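Xaa-Pro Dipeptidase (PDB 2QS8) probably cleaves dipeptides or the C-terminal residue of short peptides, as a metal-dependent carboxypeptidase of the amidohydrolase superfamily. Local coordinates at residues I84-E87 and R88-A92; S116-V119 and A120-L123; Y176-Y179 and A180-Q184. One frame throughout, in Å; residues are numbered along the deposited sequence.

In the fold
The three contacts come in series along one chain, all within the TIM-barrel domain of an amidohydrolase. Contact 1 opens helix 88-104. Contact 2 opens helix 119-128, after strand 107-112. Contact 3 lies within helix 175-188. The centres of contacts 1 and 2 are about 12 Å apart, and the two touch: Gln91 meets Ser116 and Val119. Contact 3 has its centre about 18 Å from that of contact 2 and about 26 Å from that of contact 1, and touches neither. Its helix still reaches contact 2 through Asp188, which packs on Leu118 and Ile121. Each contact has at least one residue at the second subunit: Arg88, Leu118, and several residues of helix 175-188.

Contact 1 of 3, residues I84-E87 and R88-A92; sequences IKVE and REMQA
Val86 and Glu87 meet Met90 and Gln91 in a local contact at the start of helix 88-104. It lies on the surface, where the loop after strand 69-70 runs into the helix. Glu87 holds the N-cap position. Its backbone carbonyl opens the helical bonding: Gln91 N donates to Glu87 O at 3.1 Å, with an N-H...O angle of 156°. One residue on, Ala92 N donates to Arg88 O. The side chain of Gln91 lies against the same carbonyl as its own N, with Gln91 CG 3.4 Å from Glu87 O.

Val86 supplies the apolar part. Its CG1 is anti to the backbone N (chi1 -165°), and this branch does the touching. Val86 CG1 meets Gln91 CG at 3.8 Å. Val86 CG1 also touches CG of the selenomethionine Met90, at 3.9 Å. The Val86 and Met90 side chains cross at about a right angle.

The acid of Glu87 turns back to the loop. Lys85 NZ forms a salt bridge with Glu87 OE2 at 2.9 Å, reaching the anti side of the carboxylate. Glu87 OE1 and Glu89 OE1, like charges, are 4.8 Å apart. The lysine on Glu87 OE2 probably offsets part of their repulsion. Arg88 forms a salt bridge with Asp160 of the second subunit. The arrangement is that of a helix N-terminus, with an apolar residue just before the N-cap packing on the first turn.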
loop_
_atom_site.group_PDB
_atom_site.type_symbol
_atom_site.label_atom_id
_atom_site.label_comp_id
_atom_site.label_asym_id
_atom_site.label_seq_id
_atom_site.Cartn_x
_atom_site.Cartn_y
_atom_site.Cartn_z
ATOM N N ILE A 84 -29.761 3.838 -21.877
ATOM C CA ILE A 84 -28.679 2.866 -21.981
ATOM C C ILE A 84 -27.394 3.346 -21.318
ATOM O O ILE A 84 -26.657 2.552 -20.748
ATOM C CB ILE A 84 -28.384 2.521 -23.447
ATOM C CG1 ILE A 84 -29.670 2.047 -24.129
ATOM C CG2 ILE A 84 -27.323 1.421 -23.526
ATOM C CD1 ILE A 84 -30.306 0.834 -23.475
ATOM N N LYS A 85 -27.135 4.643 -21.397
ATOM C CA LYS A 85 -25.945 5.228 -20.799
ATOM C C LYS A 85 -26.240 6.680 -20.459
ATOM O O LYS A 85 -27.163 7.275 -21.018
ATOM C CB LYS A 85 -24.777 5.178 -21.791
ATOM C CG LYS A 85 -25.003 6.024 -23.039
ATOM C CD LYS A 85 -23.814 5.944 -23.986
ATOM C CE LYS A 85 -24.023 6.801 -25.228
ATOM N NZ LYS A 85 -24.139 8.243 -24.893
ATOM N N VAL A 86 -25.464 7.238 -19.536
ATOM C CA VAL A 86 -25.623 8.638 -19.149
ATOM C C VAL A 86 -24.248 9.289 -19.083
ATOM O O VAL A 86 -23.481 9.038 -18.152
ATOM C CB VAL A 86 -26.281 8.795 -17.763
ATOM C CG1 VAL A 86 -26.757 10.226 -17.587
ATOM C CG2 VAL A 86 -27.432 7.843 -17.616
ATOM N N GLU A 87 -23.933 10.117 -20.075
ATOM C CA GLU A 87 -22.643 10.797 -20.113
ATOM C C GLU A 87 -22.563 11.768 -18.933
ATOM O O GLU A 87 -23.598 12.140 -18.364
ATOM C CB GLU A 87 -22.479 11.575 -21.425
ATOM C CG GLU A 87 -22.612 10.746 -22.703
ATOM C CD GLU A 87 -21.465 9.769 -22.938
ATOM O OE1 GLU A 87 -20.492 9.741 -22.146
ATOM O OE2 GLU A 87 -21.545 9.022 -23.936
ATOM N N ARG A 88 -21.344 12.168 -18.568
ATOM C CA ARG A 88 -21.165 13.105 -17.466
ATOM C C ARG A 88 -21.806 14.442 -17.837
ATOM O O ARG A 88 -22.416 15.105 -16.995
ATOM C CB ARG A 88 -19.679 13.304 -17.141
ATOM C CG ARG A 88 -19.016 12.079 -16.540
ATOM C CD ARG A 88 -17.776 12.465 -15.782
ATOM N NE ARG A 88 -16.659 12.773 -16.663
ATOM C CZ ARG A 88 -15.664 13.590 -16.340
ATOM N NH1 ARG A 88 -15.653 14.190 -15.157
ATOM N NH2 ARG A 88 -14.668 13.791 -17.191
ATOM N N GLU A 89 -21.664 14.826 -19.101
ATOM C CA GLU A 89 -22.261 16.061 -19.575
ATOM C C GLU A 89 -23.790 16.028 -19.387
ATOM O O GLU A 89 -24.390 17.042 -19.042
ATOM C CB GLU A 89 -21.928 16.292 -21.048
ATOM C CG GLU A 89 -20.464 16.638 -21.336
ATOM C CD GLU A 89 -19.515 15.443 -21.275
ATOM O OE1 GLU A 89 -19.934 14.328 -20.898
ATOM O OE2 GLU A 89 -18.329 15.629 -21.608
HETATM N N MSE A 90 -24.417 14.872 -19.620
HETATM C CA MSE A 90 -25.872 14.759 -19.450
HETATM C C MSE A 90 -26.257 14.907 -17.968
HETATM O O MSE A 90 -27.249 15.545 -17.651
HETATM C CB MSE A 90 -26.384 13.415 -19.988
HETATM C CG MSE A 90 -27.885 13.196 -19.823
HETATM SE SE MSE A 90 -28.853 14.503 -20.950
HETATM C CE MSE A 90 -28.678 13.710 -22.755
ATOM N N GLN A 91 -25.464 14.322 -17.073
ATOM C CA GLN A 91 -25.728 14.421 -15.641
ATOM C C GLN A 91 -25.731 15.894 -15.217
ATOM O O GLN A 91 -26.619 16.347 -14.502
ATOM C CB GLN A 91 -24.665 13.664 -14.841
ATOM C CG GLN A 91 -24.640 12.173 -15.113
ATOM C CD GLN A 91 -23.368 11.485 -14.621
ATOM O OE1 GLN A 91 -23.006 10.423 -15.118
ATOM N NE2 GLN A 91 -22.698 12.078 -13.651
ATOM N N ALA A 92 -24.728 16.629 -15.683
ATOM C CA ALA A 92 -24.601 18.046 -15.363
ATOM C C ALA A 92 -25.769 18.860 -15.912
ATOM O O ALA A 92 -26.327 19.704 -15.212
ATOM C CB ALA A 92 -23.278 18.591 -15.898
#

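Contact 2 of 3, residues S116-V119 and A120-L123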
loop_
_atom_site.group_PDB
_atom_site.type_symbol
_atom_site.label_atom_id
_atom_site.label_comp_id
_atom_site.label_asym_id
_atom_site.label_seq_id
_atom_site.Cartn_x
_atom_site.Cartn_y
_atom_site.Cartn_z
ATOM N N SER A 116 -21.369 11.382 -9.717
ATOM C CA SER A 116 -20.199 10.772 -10.349
ATOM C C SER A 116 -18.860 11.409 -9.956
ATOM O O SER A 116 -17.807 10.813 -10.165
ATOM C CB SER A 116 -20.359 10.732 -11.876
ATOM O OG SER A 116 -20.466 12.027 -12.438
ATOM N N GLY A 117 -18.899 12.606 -9.380
ATOM C CA GLY A 117 -17.668 13.244 -8.943
ATOM C C GLY A 117 -17.581 14.766 -8.962
ATOM O O GLY A 117 -17.219 15.383 -7.965
ATOM N N LEU A 118 -17.912 15.379 -10.092
ATOM C CA LEU A 118 -17.801 16.818 -10.229
ATOM C C LEU A 118 -19.106 17.531 -10.592
ATOM O O LEU A 118 -19.101 18.721 -10.913
ATOM C CB LEU A 118 -16.731 17.131 -11.283
ATOM C CG LEU A 118 -15.265 17.283 -10.851
ATOM C CD1 LEU A 118 -15.152 18.510 -9.962
ATOM C CD2 LEU A 118 -14.774 16.066 -10.103
ATOM N N VAL A 119 -20.225 16.817 -10.537
ATOM C CA VAL A 119 -21.500 17.429 -10.891
ATOM C C VAL A 119 -21.915 18.538 -9.908
ATOM O O VAL A 119 -21.953 19.710 -10.277
ATOM C CB VAL A 119 -22.611 16.359 -11.007
ATOM C CG1 VAL A 119 -23.917 16.999 -11.482
ATOM C CG2 VAL A 119 -22.174 15.275 -11.989
ATOM N N ALA A 120 -22.216 18.183 -8.669
ATOM C CA ALA A 120 -22.609 19.193 -7.690
ATOM C C ALA A 120 -21.507 20.257 -7.481
ATOM O O ALA A 120 -21.802 21.441 -7.312
ATOM C CB ALA A 120 -22.959 18.526 -6.351
ATOM N N ILE A 121 -20.244 19.841 -7.490
ATOM C CA ILE A 121 -19.164 20.795 -7.300
ATOM C C ILE A 121 -19.191 21.854 -8.415
ATOM O O ILE A 121 -19.102 23.054 -8.148
ATOM C CB ILE A 121 -17.806 20.083 -7.291
ATOM C CG1 ILE A 121 -17.654 19.290 -5.985
ATOM C CG2 ILE A 121 -16.682 21.086 -7.493
ATOM C CD1 ILE A 121 -16.547 18.266 -6.013
ATOM N N SER A 122 -19.321 21.407 -9.659
ATOM C CA SER A 122 -19.369 22.341 -10.781
ATOM C C SER A 122 -20.636 23.204 -10.748
ATOM O O SER A 122 -20.602 24.399 -11.028
ATOM C CB SER A 122 -19.302 21.585 -12.110
ATOM O OG SER A 122 -18.083 20.873 -12.229
ATOM N N LEU A 123 -21.758 22.598 -10.391
ATOM C CA LEU A 123 -23.011 23.329 -10.344
ATOM C C LEU A 123 -22.945 24.409 -9.257
ATOM O O LEU A 123 -23.358 25.555 -9.474
ATOM C CB LEU A 123 -24.161 22.364 -10.073
ATOM C CG LEU A 123 -25.571 22.928 -10.236
ATOM C CD1 LEU A 123 -25.701 23.544 -11.629
ATOM C CD2 LEU A 123 -26.602 21.828 -10.022
HETATM O O HOH W 1 -19.580 17.129 -7.126
#
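Ser122 turns back on Leu118 across the first turn of helix 119-128. Ser122 CB lies 3.1 Å from Leu118 O. Ser122 OG is anti to the carbonyl carbon (chi1 -62°), which brings the hydroxyl beside the backbone N. From there Ser122 OG donates to Leu118 O at 2.7 Å. Ser122 N also donates to Leu118 O at 3.0 Å, from above the carbonyl plane, 40° out of it. Two bonds from one residue therefore grip the carbonyl of the N-cap residue. Leu123 N follows with a bond to Val119 O at 2.9 Å.

Beside this, Leu118 CD1 packs on Ile121 CG2 at 3.9 Å, and Ile121 CD1 reaches Gly117 O. A water joins the loop to the helix: it donates to Gly117 O and accepts from Ile121 N at 2.8 Å. The Asp115 carboxylate accepts hydrogen bonds from the backbone N of Gly117, Val119 and Ala120. Val119 and Leu123 face helix 88-104, while Ala120 and Ile121 pack on Ala139 of strand 136-139. This is a helix N-terminus after a barrel strand, part of the beta-alpha-beta crossover from strand 107-112 through helix 119-128 to the parallel strand 136-139.

Contact 3 of 3, residues Y176-Y179 and A180-Q184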
loop_
_atom_site.group_PDB
_atom_site.type_symbol
_atom_site.label_atom_id
_atom_site.label_comp_id
_atom_site.label_asym_id
_atom_site.label_seq_id
_atom_site.Cartn_x
_atom_site.Cartn_y
_atom_site.Cartn_z
ATOM N N TYR A 176 -4.746 4.111 4.666
ATOM C CA TYR A 176 -3.963 4.985 3.807
ATOM C C TYR A 176 -4.719 5.305 2.520
ATOM O O TYR A 176 -4.710 6.451 2.058
ATOM C CB TYR A 176 -2.587 4.361 3.528
ATOM C CG TYR A 176 -1.881 4.019 4.816
ATOM C CD1 TYR A 176 -1.405 2.726 5.062
ATOM C CD2 TYR A 176 -1.765 4.975 5.830
ATOM C CE1 TYR A 176 -0.836 2.393 6.300
ATOM C CE2 TYR A 176 -1.203 4.654 7.057
ATOM C CZ TYR A 176 -0.741 3.363 7.291
ATOM O OH TYR A 176 -0.192 3.057 8.519
ATOM N N GLU A 177 -5.386 4.309 1.945
ATOM C CA GLU A 177 -6.153 4.564 0.732
ATOM C C GLU A 177 -7.323 5.480 1.102
ATOM O O GLU A 177 -7.768 6.269 0.282
ATOM C CB GLU A 177 -6.669 3.264 0.093
ATOM C CG GLU A 177 -5.580 2.331 -0.386
ATOM C CD GLU A 177 -6.052 1.317 -1.428
ATOM O OE1 GLU A 177 -7.265 0.991 -1.478
ATOM O OE2 GLU A 177 -5.193 0.829 -2.198
ATOM N N VAL A 178 -7.810 5.378 2.341
ATOM C CA VAL A 178 -8.900 6.241 2.785
ATOM C C VAL A 178 -8.460 7.705 2.707
ATOM O O VAL A 178 -9.193 8.541 2.180
ATOM C CB VAL A 178 -9.348 5.933 4.233
ATOM C CG1 VAL A 178 -10.102 7.138 4.840
ATOM C CG2 VAL A 178 -10.268 4.741 4.235
ATOM N N TYR A 179 -7.262 8.006 3.221
ATOM C CA TYR A 179 -6.750 9.373 3.198
ATOM C C TYR A 179 -6.590 9.884 1.761
ATOM O O TYR A 179 -6.896 11.039 1.471
ATOM C CB TYR A 179 -5.403 9.471 3.936
ATOM C CG TYR A 179 -5.517 9.874 5.394
ATOM C CD1 TYR A 179 -5.839 8.936 6.377
ATOM C CD2 TYR A 179 -5.296 11.201 5.791
ATOM C CE1 TYR A 179 -5.934 9.305 7.718
ATOM C CE2 TYR A 179 -5.389 11.582 7.134
ATOM C CZ TYR A 179 -5.708 10.632 8.087
ATOM O OH TYR A 179 -5.800 11.016 9.401
ATOM N N ALA A 180 -6.107 9.025 0.873
ATOM C CA ALA A 180 -5.935 9.407 -0.514
ATOM C C ALA A 180 -7.290 9.810 -1.067
ATOM O O ALA A 180 -7.409 10.834 -1.736
ATOM C CB ALA A 180 -5.361 8.247 -1.327
ATOM N N ALA A 181 -8.311 9.011 -0.771
ATOM C CA ALA A 181 -9.669 9.275 -1.246
ATOM C C ALA A 181 -10.290 10.552 -0.652
ATOM O O ALA A 181 -10.977 11.297 -1.356
ATOM C CB ALA A 181 -10.569 8.071 -0.957
ATOM N N VAL A 182 -10.073 10.792 0.635
ATOM C CA VAL A 182 -10.611 11.985 1.268
ATOM C C VAL A 182 -9.903 13.211 0.687
ATOM O O VAL A 182 -10.540 14.184 0.320
ATOM C CB VAL A 182 -10.418 11.950 2.801
ATOM C CG1 VAL A 182 -10.745 13.302 3.414
ATOM C CG2 VAL A 182 -11.312 10.882 3.398
ATOM N N ARG A 183 -8.581 13.150 0.601
ATOM C CA ARG A 183 -7.820 14.248 0.043
ATOM C C ARG A 183 -8.190 14.523 -1.419
ATOM O O ARG A 183 -8.177 15.679 -1.852
ATOM C CB ARG A 183 -6.322 13.976 0.195
ATOM C CG ARG A 183 -5.829 14.186 1.638
ATOM C CD ARG A 183 -4.409 13.681 1.860
ATOM N NE ARG A 183 -3.914 13.983 3.201
ATOM C CZ ARG A 183 -3.039 13.226 3.860
ATOM N NH1 ARG A 183 -2.557 12.117 3.306
ATOM N NH2 ARG A 183 -2.645 13.567 5.070
ATOM N N GLN A 184 -8.542 13.474 -2.172
ATOM C CA GLN A 184 -8.934 13.655 -3.569
ATOM C C GLN A 184 -10.221 14.475 -3.650
ATOM O O GLN A 184 -10.393 15.288 -4.558
ATOM C CB GLN A 184 -9.166 12.305 -4.261
ATOM C CG GLN A 184 -9.474 12.424 -5.741
ATOM C CD GLN A 184 -8.338 13.078 -6.507
ATOM O OE1 GLN A 184 -7.164 12.811 -6.243
ATOM N NE2 GLN A 184 -8.681 13.933 -7.469
#
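Tyr179 and Arg183 meet one turn apart on helix 175-188, an alpha-helix of the TIM-barrel domain that lies at a subunit interface. The backbone interactions are the regular i to i+4 hydrogen bonds. Ala180 N donates to Tyr176 O, Ala181 N to Glu177 O, Val182 N to Val178 O and Arg183 N to Tyr179 O. The bond from Arg183 N to Tyr179 O is the shortest of the four at 2.8 Å, with an N-H...O angle of 168°. The methyl of Ala180 also lies close to this backbone, with Ala180 CB 3.5 Å from Glu177 O.

The apolar contacts are modest. Val178 and Val182 lie side by side and point the same way, with Val178 CG1 4.2 Å from Val182 CG2. Both pack on helix 215-227, Val178 at Ala220 and Val221 and Val182 at Ala224.

Polar ends find their partners beyond this turn. Tyr179 OH is hydrogen-bonded to Ser223, and Arg183 NE to Tyr228. On the second subunit, Glu217 forms a salt bridge with Arg183 NH2, while Asn173 is hydrogen-bonded to Arg183 NH1 and Glu216 to Tyr176 OH.

The remaining contact is between the arginine and the tyrosine ring. The Arg183 chain is extended from CG to NE (chi2 170°), which carries the guanidinium obliquely across to the ring. Ring and guanidinium planes are 55° apart, so the two do not stack in parallel. Tyr179 CD2 sits over the centre of one guanidinium face, 3.6 Å from Arg183 CZ.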